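Local coordinates for glucose-6-phosphate isomerase (Chlamydia trachomatis D/UW-3/CX, PDB 6OTU), which catalyses the reversible isomerisation of glucose-6-phosphate to fructose-6-phosphate, at residues A[315-320]-A[477-482]; A[332-337]-A[399-404]; A[352-357]-A[374-379]; A[368-373]-A[485-490]. All blocks are in the same frame, centred on the assembly; numbering follows the deposited sequence.

All four contacts lie in one region of the phosphoglucose isomerase fold, a subdomain built round a mixed sheet, with centres 11 to 21 Å apart. Along the chain, helix 313-327 is followed by strand 332-337, helix 345-357, the loop 368-373, strand 375-377, strand 401-406 and helix 466-487. Contact 2 pairs two sheet strands, and contact 3 sets helix 345-357 against the neighbouring strand 375-377. Contacts 1 and 4 both use helix 466-487, which returns late in the chain to pack on elements that come earlier. Contacts 1 and 2 are tied by a salt bridge from Lys479 to Glu402. Contacts 2, 3 and 4 reach the second subunit, and contact 3 carries Glu355, assigned as the proton donor.

Contact 1: residues A[315-320]-A[477-482]; sequences LLSAML and EHKFAF
Leu315 lays its CD1 methyl over one face of the Phe482 ring where helices 313-327 and 466-487 meet, a helix-helix packing in the phosphoglucose isomerase fold. The two segments run at 49° to each other, their axes 8.0 Å apart. Leu315 and Phe482 cross at about a right angle: CD1 stands 3.7 Å from the ring centroid, close to the ring normal, in a CH-pi contact, while Leu315 CB lies by the ring atom Phe482 CE2. Ala318 lies where the CA atoms come nearest, 4.8 Å from Ala318 CA to Lys479 CA. Its CB meets Phe482 CB at 3.6 Å and the backbone carbonyl Lys479 O at 3.4 Å. Lys479, by contrast, is long and extended: CG is anti to the backbone N (chi1 172°), and the chain beyond carries the methylenes past Ser317 toward a salt bridge with Glu402 of strand 401-406. The side chains of Phe482 and Leu315 also touch Leu80 of helix 80-89, so a third helix joins this buried cluster. No hydrogen bond links the two segments, and the polar Ser317 OG packs against the lysine's aliphatic part, 3.1 Å from Lys479 CD.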
loop_
_atom_site.group_PDB
_atom_site.type_symbol
_atom_site.label_atom_id
_atom_site.label_comp_id
_atom_site.label_asym_id
_atom_site.label_seq_id
_atom_site.Cartn_x
_atom_site.Cartn_y
_atom_site.Cartn_z
ATOM N N LEU A 315 16.490 8.015 16.600
ATOM C CA LEU A 315 17.653 7.153 16.771
ATOM C C LEU A 315 17.262 5.794 17.343
ATOM O O LEU A 315 17.796 4.764 16.922
ATOM C CB LEU A 315 18.684 7.836 17.676
ATOM C CG LEU A 315 20.006 7.070 17.760
ATOM C CD1 LEU A 315 20.533 6.818 16.347
ATOM C CD2 LEU A 315 21.029 7.824 18.599
ATOM N N LEU A 316 16.349 5.772 18.317
ATOM C CA LEU A 316 15.867 4.502 18.854
ATOM C C LEU A 316 15.122 3.712 17.787
ATOM O O LEU A 316 15.369 2.518 17.593
ATOM C CB LEU A 316 14.960 4.757 20.063
ATOM C CG LEU A 316 14.392 3.599 20.887
ATOM C CD1 LEU A 316 15.457 2.553 21.201
ATOM C CD2 LEU A 316 13.793 4.135 22.190
ATOM N N SER A 317 14.205 4.370 17.080
ATOM C CA SER A 317 13.439 3.672 16.062
ATOM C C SER A 317 14.359 3.118 14.973
ATOM O O SER A 317 14.196 1.975 14.539
ATOM C CB SER A 317 12.379 4.606 15.491
ATOM O OG SER A 317 11.985 4.178 14.204
ATOM N N ALA A 318 15.390 3.883 14.593
ATOM C CA ALA A 318 16.369 3.394 13.626
ATOM C C ALA A 318 17.097 2.152 14.139
ATOM O O ALA A 318 17.238 1.166 13.405
ATOM C CB ALA A 318 17.369 4.493 13.280
ATOM N N MET A 319 17.562 2.173 15.401
ATOM C CA MET A 319 18.358 1.047 15.901
ATOM C C MET A 319 17.494 -0.191 16.156
ATOM O O MET A 319 17.925 -1.325 15.887
ATOM C CB MET A 319 19.120 1.449 17.167
ATOM C CG MET A 319 20.067 2.608 16.959
ATOM S SD MET A 319 21.187 2.375 15.562
ATOM C CE MET A 319 22.150 0.992 16.174
ATOM N N LEU A 320 16.266 -0.003 16.649
ATOM C CA LEU A 320 15.329 -1.126 16.731
ATOM C C LEU A 320 15.044 -1.711 15.346
ATOM O O LEU A 320 14.891 -2.929 15.193
ATOM C CB LEU A 320 14.033 -0.671 17.400
ATOM C CG LEU A 320 14.117 -0.344 18.899
ATOM C CD1 LEU A 320 12.876 0.389 19.371
ATOM C CD2 LEU A 320 14.345 -1.620 19.715
ATOM N N GLU A 477 12.044 10.846 8.528
ATOM C CA GLU A 477 13.200 11.312 7.764
ATOM C C GLU A 477 14.490 11.001 8.510
ATOM O O GLU A 477 15.439 10.471 7.931
ATOM C CB GLU A 477 13.092 12.813 7.467
ATOM C CG GLU A 477 11.947 13.152 6.514
ATOM C CD GLU A 477 11.868 14.627 6.159
ATOM O OE1 GLU A 477 12.557 15.457 6.812
ATOM O OE2 GLU A 477 11.124 14.957 5.204
ATOM N N HIS A 478 14.523 11.270 9.817
ATOM C CA HIS A 478 15.746 11.026 10.573
ATOM C C HIS A 478 15.952 9.552 10.910
ATOM O O HIS A 478 17.102 9.092 10.940
ATOM C CB HIS A 478 15.745 11.892 11.829
ATOM C CG HIS A 478 15.791 13.342 11.496
ATOM N ND1 HIS A 478 16.532 13.816 10.436
ATOM C CD2 HIS A 478 15.147 14.409 12.017
ATOM C CE1 HIS A 478 16.370 15.123 10.342
ATOM N NE2 HIS A 478 15.537 15.508 11.292
ATOM N N LYS A 479 14.871 8.802 11.153
ATOM C CA LYS A 479 14.987 7.352 11.280
ATOM C C LYS A 479 15.750 6.761 10.101
ATOM O O LYS A 479 16.708 6.004 10.282
ATOM C CB LYS A 479 13.608 6.692 11.376
ATOM C CG LYS A 479 13.724 5.173 11.317
ATOM C CD LYS A 479 12.405 4.471 11.121
ATOM C CE LYS A 479 12.579 2.980 11.349
ATOM N NZ LYS A 479 11.415 2.230 10.839
ATOM N N PHE A 480 15.332 7.097 8.881
ATOM C CA PHE A 480 15.960 6.502 7.704
ATOM C C PHE A 480 17.388 7.009 7.531
ATOM O O PHE A 480 18.281 6.244 7.144
ATOM C CB PHE A 480 15.105 6.790 6.469
ATOM C CG PHE A 480 13.711 6.216 6.562
ATOM C CD1 PHE A 480 13.509 4.920 7.010
ATOM C CD2 PHE A 480 12.605 6.971 6.212
ATOM C CE1 PHE A 480 12.219 4.385 7.108
ATOM C CE2 PHE A 480 11.312 6.437 6.304
ATOM C CZ PHE A 480 11.123 5.154 6.747
ATOM N N ALA A 481 17.623 8.291 7.836
ATOM C CA ALA A 481 18.977 8.837 7.801
ATOM C C ALA A 481 19.891 8.124 8.791
ATOM O O ALA A 481 21.042 7.804 8.470
ATOM C CB ALA A 481 18.949 10.344 8.094
ATOM N N PHE A 482 19.401 7.884 10.013
ATOM C CA PHE A 482 20.222 7.195 10.997
ATOM C C PHE A 482 20.523 5.772 10.533
ATOM O O PHE A 482 21.648 5.286 10.699
ATOM C CB PHE A 482 19.541 7.199 12.367
ATOM C CG PHE A 482 19.787 8.456 13.193
ATOM C CD1 PHE A 482 21.070 8.947 13.388
ATOM C CD2 PHE A 482 18.722 9.122 13.802
ATOM C CE1 PHE A 482 21.298 10.086 14.155
ATOM C CE2 PHE A 482 18.943 10.264 14.574
ATOM C CZ PHE A 482 20.231 10.743 14.751
#

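Contact 2: residues A[332-337]-A[399-404]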
loop_
_atom_site.group_PDB
_atom_site.type_symbol
_atom_site.label_atom_id
_atom_site.label_comp_id
_atom_site.label_asym_id
_atom_site.label_seq_id
_atom_site.Cartn_x
_atom_site.Cartn_y
_atom_site.Cartn_z
ATOM N N THR A 332 11.001 -7.206 6.115
ATOM C CA THR A 332 10.006 -6.157 5.912
ATOM C C THR A 332 9.693 -5.471 7.234
ATOM O O THR A 332 10.083 -5.938 8.302
ATOM C CB THR A 332 8.681 -6.668 5.298
ATOM O OG1 THR A 332 7.864 -7.287 6.308
ATOM C CG2 THR A 332 8.914 -7.635 4.140
ATOM N N THR A 333 8.993 -4.333 7.127
ATOM C CA THR A 333 8.394 -3.601 8.238
ATOM C C THR A 333 7.036 -3.095 7.777
ATOM O O THR A 333 6.944 -2.443 6.732
ATOM C CB THR A 333 9.243 -2.393 8.695
ATOM O OG1 THR A 333 10.566 -2.811 9.025
ATOM C CG2 THR A 333 8.634 -1.763 9.937
ATOM N N ALA A 334 6.001 -3.369 8.572
ATOM C CA ALA A 334 4.656 -2.843 8.355
ATOM C C ALA A 334 4.428 -1.617 9.234
ATOM O O ALA A 334 4.542 -1.696 10.468
ATOM C CB ALA A 334 3.595 -3.896 8.667
ATOM N N VAL A 335 4.070 -0.505 8.612
ATOM C CA VAL A 335 3.685 0.708 9.326
ATOM C C VAL A 335 2.161 0.759 9.371
ATOM O O VAL A 335 1.504 0.776 8.325
ATOM C CB VAL A 335 4.278 1.964 8.661
ATOM C CG1 VAL A 335 4.085 3.178 9.547
ATOM C CG2 VAL A 335 5.779 1.759 8.341
ATOM N N ILE A 336 1.595 0.782 10.577
ATOM C CA ILE A 336 0.152 0.607 10.759
ATOM C C ILE A 336 -0.448 1.804 11.488
ATOM O O ILE A 336 -0.511 1.803 12.724
ATOM C CB ILE A 336 -0.159 -0.694 11.527
ATOM C CG1 ILE A 336 0.478 -1.911 10.835
ATOM C CG2 ILE A 336 -1.664 -0.872 11.712
ATOM C CD1 ILE A 336 -0.052 -2.188 9.414
ATOM N N PRO A 337 -0.891 2.846 10.785
ATOM C CA PRO A 337 -1.496 4.004 11.482
ATOM C C PRO A 337 -2.969 3.756 11.830
ATOM O O PRO A 337 -3.778 3.376 10.975
ATOM C CB PRO A 337 -1.334 5.162 10.478
ATOM C CG PRO A 337 -0.564 4.549 9.233
ATOM C CD PRO A 337 -0.727 3.059 9.332
ATOM N N VAL A 399 6.640 -10.432 10.639
ATOM C CA VAL A 399 6.616 -9.063 10.129
ATOM C C VAL A 399 6.634 -8.107 11.316
ATOM O O VAL A 399 5.647 -8.024 12.062
ATOM C CB VAL A 399 5.379 -8.804 9.254
ATOM C CG1 VAL A 399 5.378 -7.353 8.783
ATOM C CG2 VAL A 399 5.330 -9.770 8.076
ATOM N N PRO A 400 7.736 -7.397 11.544
ATOM C CA PRO A 400 7.752 -6.343 12.581
ATOM C C PRO A 400 6.813 -5.189 12.229
ATOM O O PRO A 400 6.730 -4.767 11.074
ATOM C CB PRO A 400 9.213 -5.870 12.594
ATOM C CG PRO A 400 9.988 -6.958 11.821
ATOM C CD PRO A 400 9.032 -7.586 10.872
ATOM N N VAL A 401 6.115 -4.666 13.237
ATOM C CA VAL A 401 5.090 -3.646 13.033
ATOM C C VAL A 401 5.470 -2.370 13.776
ATOM O O VAL A 401 5.958 -2.414 14.909
ATOM C CB VAL A 401 3.693 -4.131 13.490
ATOM C CG1 VAL A 401 2.722 -2.955 13.671
ATOM C CG2 VAL A 401 3.123 -5.100 12.503
ATOM N N GLU A 402 5.217 -1.238 13.135
ATOM C CA GLU A 402 5.256 0.080 13.747
ATOM C C GLU A 402 3.821 0.602 13.814
ATOM O O GLU A 402 3.259 1.029 12.801
ATOM C CB GLU A 402 6.168 1.020 12.957
ATOM C CG GLU A 402 7.638 0.568 12.915
ATOM C CD GLU A 402 8.534 1.474 12.069
ATOM O OE1 GLU A 402 8.045 2.127 11.123
ATOM O OE2 GLU A 402 9.744 1.536 12.359
ATOM N N PHE A 403 3.231 0.571 15.007
ATOM C CA PHE A 403 1.886 1.104 15.208
ATOM C C PHE A 403 1.953 2.603 15.417
ATOM O O PHE A 403 2.807 3.100 16.163
ATOM C CB PHE A 403 1.212 0.477 16.440
ATOM C CG PHE A 403 0.790 -0.943 16.252
ATOM C CD1 PHE A 403 -0.255 -1.265 15.394
ATOM C CD2 PHE A 403 1.452 -1.967 16.916
ATOM C CE1 PHE A 403 -0.645 -2.591 15.206
ATOM C CE2 PHE A 403 1.058 -3.297 16.746
ATOM C CZ PHE A 403 0.005 -3.606 15.887
ATOM N N ILE A 404 1.025 3.326 14.799
ATOM C CA ILE A 404 0.897 4.757 15.043
ATOM C C ILE A 404 -0.531 5.057 15.458
ATOM O O ILE A 404 -1.470 4.696 14.743
ATOM C CB ILE A 404 1.282 5.593 13.806
ATOM C CG1 ILE A 404 2.633 5.127 13.259
ATOM C CG2 ILE A 404 1.271 7.080 14.168
ATOM C CD1 ILE A 404 3.239 6.032 12.192
#
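Ala334 and Ile336 bond to the chain at 399-404 through both N and O, joining two parallel neighbours in the mixed sheet of the phosphoglucose isomerase subdomain. The bonds are nearly straight: Glu402 N to Ala334 O is 2.8 Å and Ile336 N to Glu402 O is 2.8 Å, alongside Ala334 N to Pro400 O and Ile404 N to Ile336 O. The face bearing Ala334, Val401, Ile336 and Phe403 is tightly packed. Val401 CG1 sits 3.4 Å above the plane of the Phe403 ring, over its centre, and touches Ile336 CG1 at 3.8 Å. Ile336 and Phe403 lie side by side, pointing the same way, and helices 389-394 and 422-439 pack against this side. The looser part lies around Thr333 and Glu402, both partly exposed; further along, buried Val335 CG1 meets Ile404 CD1 at 4.0 Å. Glu402 extends beyond CG, passing Thr333 CG2 at 3.9 Å from its CD. Its carboxylate is held by a salt bridge to Lys479 and a hydrogen bond to Tyr476, both on helix 466-487. At the start of the pairing, where Thr332 packs on Thr332 of the second subunit, Pro400 precludes an N-H bond and its CD rests 3.2 Å from Thr332 O.

Contact 3: residues A[352-357]-A[374-379]. With G6Q (glucose-6-phosphate), chain E.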
loop_
_atom_site.group_PDB
_atom_site.type_symbol
_atom_site.label_atom_id
_atom_site.label_comp_id
_atom_site.label_asym_id
_atom_site.label_seq_id
_atom_site.Cartn_x
_atom_site.Cartn_y
_atom_site.Cartn_z
ATOM N N CYS A 352 10.254 7.064 1.040
ATOM C CA CYS A 352 11.343 7.767 1.695
ATOM C C CYS A 352 12.378 6.783 2.225
ATOM O O CYS A 352 13.586 7.003 2.082
ATOM C CB CYS A 352 10.774 8.653 2.799
ATOM S SG CYS A 352 12.046 9.663 3.663
ATOM N N GLY A 353 11.923 5.661 2.781
ATOM C CA GLY A 353 12.811 4.631 3.292
ATOM C C GLY A 353 13.425 3.751 2.222
ATOM O O GLY A 353 14.637 3.539 2.230
ATOM N N MET A 354 12.614 3.238 1.289
ATOM C CA MET A 354 13.139 2.308 0.286
ATOM C C MET A 354 13.952 3.021 -0.790
ATOM O O MET A 354 14.924 2.458 -1.310
ATOM C CB MET A 354 12.001 1.517 -0.352
ATOM C CG MET A 354 11.254 0.658 0.664
ATOM S SD MET A 354 10.005 -0.397 -0.074
ATOM C CE MET A 354 11.039 -1.590 -0.895
ATOM N N GLU A 355 13.559 4.236 -1.177
ATOM C CA GLU A 355 14.376 4.959 -2.147
ATOM C C GLU A 355 15.689 5.439 -1.524
ATOM O O GLU A 355 16.735 5.443 -2.189
ATOM C CB GLU A 355 13.596 6.133 -2.734
ATOM C CG GLU A 355 14.063 6.520 -4.112
ATOM C CD GLU A 355 13.565 7.866 -4.518
ATOM O OE1 GLU A 355 13.989 8.340 -5.582
ATOM O OE2 GLU A 355 12.755 8.458 -3.774
ATOM N N SER A 356 15.658 5.850 -0.252
ATOM C CA SER A 356 16.890 6.289 0.400
ATOM C C SER A 356 17.836 5.121 0.630
ATOM O O SER A 356 19.018 5.185 0.283
ATOM C CB SER A 356 16.586 6.973 1.736
ATOM O OG SER A 356 15.853 8.169 1.561
ATOM N N ASN A 357 17.335 4.037 1.211
ATOM C CA ASN A 357 18.216 3.007 1.730
ATOM C C ASN A 357 18.162 1.730 0.913
ATOM O O ASN A 357 18.780 0.729 1.300
ATOM C CB ASN A 357 17.902 2.770 3.212
ATOM C CG ASN A 357 18.226 4.003 4.053
ATOM O OD1 ASN A 357 19.122 4.767 3.688
ATOM N ND2 ASN A 357 17.503 4.218 5.160
ATOM N N PRO A 374 14.546 -2.587 4.372
ATOM C CA PRO A 374 13.496 -3.596 4.215
ATOM C C PRO A 374 12.392 -3.068 3.304
ATOM O O PRO A 374 12.355 -1.882 2.947
ATOM C CB PRO A 374 12.992 -3.816 5.647
ATOM C CG PRO A 374 13.276 -2.512 6.355
ATOM C CD PRO A 374 14.472 -1.878 5.662
ATOM N N ILE A 375 11.496 -3.984 2.908
ATOM C CA ILE A 375 10.251 -3.567 2.276
ATOM C C ILE A 375 9.424 -2.822 3.310
ATOM O O ILE A 375 9.235 -3.291 4.440
ATOM C CB ILE A 375 9.477 -4.767 1.712
ATOM C CG1 ILE A 375 10.385 -5.694 0.902
ATOM C CG2 ILE A 375 8.314 -4.295 0.845
ATOM C CD1 ILE A 375 11.023 -5.042 -0.247
ATOM N N ILE A 376 8.966 -1.637 2.951
ATOM C CA ILE A 376 8.092 -0.865 3.820
ATOM C C ILE A 376 6.706 -0.926 3.201
ATOM O O ILE A 376 6.539 -0.631 2.015
ATOM C CB ILE A 376 8.603 0.570 4.011
ATOM C CG1 ILE A 376 9.955 0.532 4.740
ATOM C CG2 ILE A 376 7.601 1.407 4.807
ATOM C CD1 ILE A 376 10.700 1.871 4.784
ATOM N N TRP A 377 5.734 -1.385 3.985
ATOM C CA TRP A 377 4.372 -1.579 3.519
ATOM C C TRP A 377 3.444 -1.416 4.715
ATOM O O TRP A 377 3.893 -1.279 5.851
ATOM C CB TRP A 377 4.218 -2.952 2.867
ATOM C CG TRP A 377 4.397 -4.067 3.829
ATOM C CD1 TRP A 377 5.556 -4.434 4.472
ATOM C CD2 TRP A 377 3.378 -4.952 4.299
ATOM N NE1 TRP A 377 5.313 -5.512 5.306
ATOM C CE2 TRP A 377 3.987 -5.851 5.211
ATOM C CE3 TRP A 377 2.007 -5.077 4.035
ATOM C CZ2 TRP A 377 3.269 -6.859 5.859
ATOM C CZ3 TRP A 377 1.292 -6.091 4.675
ATOM C CH2 TRP A 377 1.928 -6.968 5.577
ATOM N N GLY A 378 2.149 -1.435 4.468
ATOM C CA GLY A 378 1.200 -1.307 5.557
ATOM C C GLY A 378 -0.060 -0.587 5.120
ATOM O O GLY A 378 -0.196 -0.145 3.981
ATOM N N ASP A 379 -0.986 -0.478 6.074
ATOM C CA ASP A 379 -2.263 0.199 5.882
ATOM C C ASP A 379 -2.827 0.515 7.261
ATOM O O ASP A 379 -2.212 0.198 8.284
ATOM C CB ASP A 379 -3.221 -0.654 5.044
ATOM C CG ASP A 379 -4.095 0.184 4.122
ATOM O OD1 ASP A 379 -4.546 1.273 4.543
ATOM O OD2 ASP A 379 -4.328 -0.245 2.969
HETATM C C1 G6Q E . 12.912 11.865 -4.991
HETATM C C2 G6Q E . 13.141 11.155 -6.328
HETATM C C3 G6Q E . 11.928 11.174 -7.251
HETATM C C4 G6Q E . 11.610 12.556 -7.835
HETATM C C5 G6Q E . 10.630 12.454 -9.004
HETATM C C6 G6Q E . 10.157 13.807 -9.481
HETATM O O1 G6Q E . 13.828 12.034 -4.257
HETATM O O2 G6Q E . 14.261 11.706 -7.009
HETATM O O3 G6Q E . 10.780 10.685 -6.554
HETATM O O4 G6Q E . 11.046 13.396 -6.832
HETATM O O5 G6Q E . 11.252 11.731 -10.071
HETATM O O6 G6Q E . 11.331 14.590 -9.832
HETATM P P G6Q E . 11.168 16.161 -10.178
HETATM O O1P G6Q E . 10.655 16.832 -8.915
HETATM O O2P G6Q E . 12.577 16.607 -10.550
HETATM O O3P G6Q E . 10.192 16.259 -11.332
#
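Met354 reaches from helix 345-357 to strand 375-377, the helix-to-strand packing of a beta-alpha-beta unit that begins with strand 332-337. The two segments run nearly antiparallel, at 166°. Met354 CG is anti to the carbonyl carbon (chi1 -62°), and CG lies 3.6 Å from Pro374 O. Further out, SD accepts a weak but almost straight hydrogen bond from the backbone Ile376 N, 3.4 Å away. A bend at chi3 (72°) then places the methyl CE 3.5 Å from Ile375 CD1. Beside this, Ile376 lays its CD1 against the bare backbone of Gly353, 3.8 Å from Gly353 CA.

In the next shell, Phe480 of helix 466-487 covers Ile376, Gln350 bonds to Ile376 O, and Trp377 of the second subunit packs on Met354 and Ile375. The side of the helix that bears Met354 therefore faces the sheet and the dimer partner, while Glu355 projects into the glucose-6-phosphate pocket. Glu355, assigned as the proton donor in catalysis, is extended beyond CG, and its OE2 is hydrogen-bonded by Gln351. The next residue, Ser356, donates from OG to Cys352 O, one turn back, at 2.6 Å and also bonds to Arg269, another pocket residue. The carboxylate of Glu355 meets the sugar at OE1, 3.0 Å from C2 of glucose-6-phosphate.

Contact 4: residues A[368-373]-A[485-490]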
loop_
_atom_site.group_PDB
_atom_site.type_symbol
_atom_site.label_atom_id
_atom_site.label_comp_id
_atom_site.label_asym_id
_atom_site.label_seq_id
_atom_site.Cartn_x
_atom_site.Cartn_y
_atom_site.Cartn_z
ATOM N N ILE A 368 28.440 -4.145 -0.453
ATOM C CA ILE A 368 28.251 -4.514 0.945
ATOM C C ILE A 368 27.861 -5.983 1.050
ATOM O O ILE A 368 27.410 -6.608 0.088
ATOM C CB ILE A 368 27.205 -3.615 1.628
ATOM C CG1 ILE A 368 25.859 -3.773 0.949
ATOM C CG2 ILE A 368 27.666 -2.139 1.632
ATOM C CD1 ILE A 368 24.805 -2.880 1.516
ATOM N N SER A 369 28.043 -6.546 2.245
ATOM C CA SER A 369 27.741 -7.951 2.499
ATOM C C SER A 369 26.600 -8.127 3.495
ATOM O O SER A 369 26.452 -9.194 4.094
ATOM C CB SER A 369 28.982 -8.679 3.001
ATOM O OG SER A 369 29.972 -8.703 1.998
ATOM N N PHE A 370 25.782 -7.104 3.676
ATOM C CA PHE A 370 24.628 -7.188 4.545
ATOM C C PHE A 370 23.456 -6.545 3.813
ATOM O O PHE A 370 23.607 -6.002 2.711
ATOM C CB PHE A 370 24.920 -6.514 5.895
ATOM C CG PHE A 370 25.473 -5.125 5.759
ATOM C CD1 PHE A 370 26.845 -4.915 5.584
ATOM C CD2 PHE A 370 24.622 -4.020 5.796
ATOM C CE1 PHE A 370 27.353 -3.635 5.447
ATOM C CE2 PHE A 370 25.119 -2.732 5.668
ATOM C CZ PHE A 370 26.490 -2.539 5.482
ATOM N N ARG A 371 22.287 -6.602 4.433
ATOM C CA ARG A 371 21.057 -6.120 3.821
ATOM C C ARG A 371 20.722 -4.733 4.343
ATOM O O ARG A 371 20.945 -4.427 5.517
ATOM C CB ARG A 371 19.900 -7.098 4.077
ATOM C CG ARG A 371 20.238 -8.495 3.556
ATOM C CD ARG A 371 19.039 -9.395 3.417
ATOM N NE ARG A 371 19.421 -10.723 2.926
ATOM C CZ ARG A 371 19.363 -11.096 1.651
ATOM N NH1 ARG A 371 18.937 -10.243 0.725
ATOM N NH2 ARG A 371 19.728 -12.324 1.299
ATOM N N THR A 372 20.199 -3.889 3.462
ATOM C CA THR A 372 19.858 -2.535 3.869
ATOM C C THR A 372 18.349 -2.361 4.017
ATOM O O THR A 372 17.744 -3.028 4.864
ATOM C CB THR A 372 20.450 -1.547 2.884
ATOM O OG1 THR A 372 20.168 -1.998 1.552
ATOM C CG2 THR A 372 21.969 -1.465 3.113
ATOM N N SER A 373 17.726 -1.481 3.227
ATOM C CA SER A 373 16.321 -1.155 3.472
ATOM C C SER A 373 15.458 -2.413 3.428
ATOM O O SER A 373 15.663 -3.269 2.562
ATOM C CB SER A 373 15.776 -0.141 2.463
ATOM O OG SER A 373 14.432 0.184 2.801
ATOM N N PHE A 485 23.204 6.082 7.938
ATOM C CA PHE A 485 24.482 6.406 8.582
ATOM C C PHE A 485 25.087 5.179 9.239
ATOM O O PHE A 485 26.315 5.000 9.245
ATOM C CB PHE A 485 24.300 7.498 9.643
ATOM C CG PHE A 485 23.900 8.833 9.095
ATOM C CD1 PHE A 485 24.319 9.238 7.842
ATOM C CD2 PHE A 485 23.116 9.695 9.850
ATOM C CE1 PHE A 485 23.958 10.471 7.344
ATOM C CE2 PHE A 485 22.746 10.930 9.356
ATOM C CZ PHE A 485 23.170 11.323 8.098
ATOM N N CYS A 486 24.232 4.325 9.798
ATOM C CA CYS A 486 24.696 3.119 10.464
ATOM C C CYS A 486 25.198 2.096 9.439
ATOM O O CYS A 486 26.317 1.579 9.565
ATOM C CB CYS A 486 23.569 2.545 11.319
ATOM S SG CYS A 486 24.039 1.132 12.308
ATOM N N TRP A 487 24.388 1.814 8.408
ATOM C CA TRP A 487 24.822 0.956 7.305
ATOM C C TRP A 487 26.035 1.514 6.559
ATOM O O TRP A 487 26.796 0.742 5.962
ATOM C CB TRP A 487 23.661 0.743 6.334
ATOM C CG TRP A 487 22.610 -0.132 6.926
ATOM C CD1 TRP A 487 22.815 -1.191 7.764
ATOM C CD2 TRP A 487 21.194 -0.011 6.772
ATOM N NE1 TRP A 487 21.620 -1.748 8.126
ATOM C CE2 TRP A 487 20.604 -1.047 7.535
ATOM C CE3 TRP A 487 20.364 0.856 6.048
ATOM C CZ2 TRP A 487 19.222 -1.240 7.597
ATOM C CZ3 TRP A 487 18.998 0.673 6.113
ATOM C CH2 TRP A 487 18.435 -0.369 6.885
ATOM N N GLY A 488 26.241 2.832 6.579
ATOM C CA GLY A 488 27.325 3.423 5.816
ATOM C C GLY A 488 27.056 3.553 4.331
ATOM O O GLY A 488 27.995 3.519 3.535
ATOM N N ILE A 489 25.798 3.704 3.937
ATOM C CA ILE A 489 25.422 3.842 2.546
ATOM C C ILE A 489 25.082 5.302 2.281
ATOM O O ILE A 489 24.998 6.116 3.196
ATOM C CB ILE A 489 24.231 2.917 2.184
ATOM C CG1 ILE A 489 23.015 3.304 3.037
ATOM C CG2 ILE A 489 24.605 1.475 2.404
ATOM C CD1 ILE A 489 21.714 2.604 2.670
ATOM N N ASN A 490 24.882 5.649 1.009
ATOM C CA ASN A 490 24.455 7.001 0.648
ATOM C C ASN A 490 22.934 7.006 0.546
ATOM O O ASN A 490 22.353 6.530 -0.439
ATOM C CB ASN A 490 25.119 7.476 -0.641
ATOM C CG ASN A 490 24.654 8.880 -1.063
ATOM O OD1 ASN A 490 23.960 9.566 -0.312
ATOM N ND2 ASN A 490 25.033 9.302 -2.283
#
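Thr372 and Trp487 have the nearest CA atoms of the two segments, 7.0 Å apart, where an irregular loop passes the end of helix 466-487. Residues 368-373 form neither helix nor strand, and in the other segment the helix ends at Trp487. Gly488 follows with positive phi (77°), a backbone shape that suits glycine, and the chain turns away through Ile489.

No hydrogen bond crosses, and Trp487 carries most of the contact. Its indole lies under the loop backbone: Thr372 CA stands 3.8 Å from the centroid of the six-membered ring, only 2° off the ring normal, as a CH-pi contact, and Arg371 O lies over the same face, offset toward the rim. Phe370 comes to the pyrrole part of the indole, the two planes inclined at 35° and Phe370 CE2 3.5 Å from Trp487 CD1. The edge of the Phe370 ring meets the backbone carbonyl, with CZ 3.3 Å from Trp487 O. Thr372 and Ile489 reach toward each other tip to tip, their CG2 methyls 4.0 Å apart.

The polar ends find partners beyond the two segments. Trp487 NE1 bonds to Asn326, Thr372 OG1 to Lys359 O, and Arg371 forms a salt bridge with Asp397 of the second subunit. The arrangement is aromatic packing at the C-terminal end of a helix, joining helix 466-487 to the connection between helix 345-357 and strand 375-377, beside the dimer interface of this phosphoglucose isomerase.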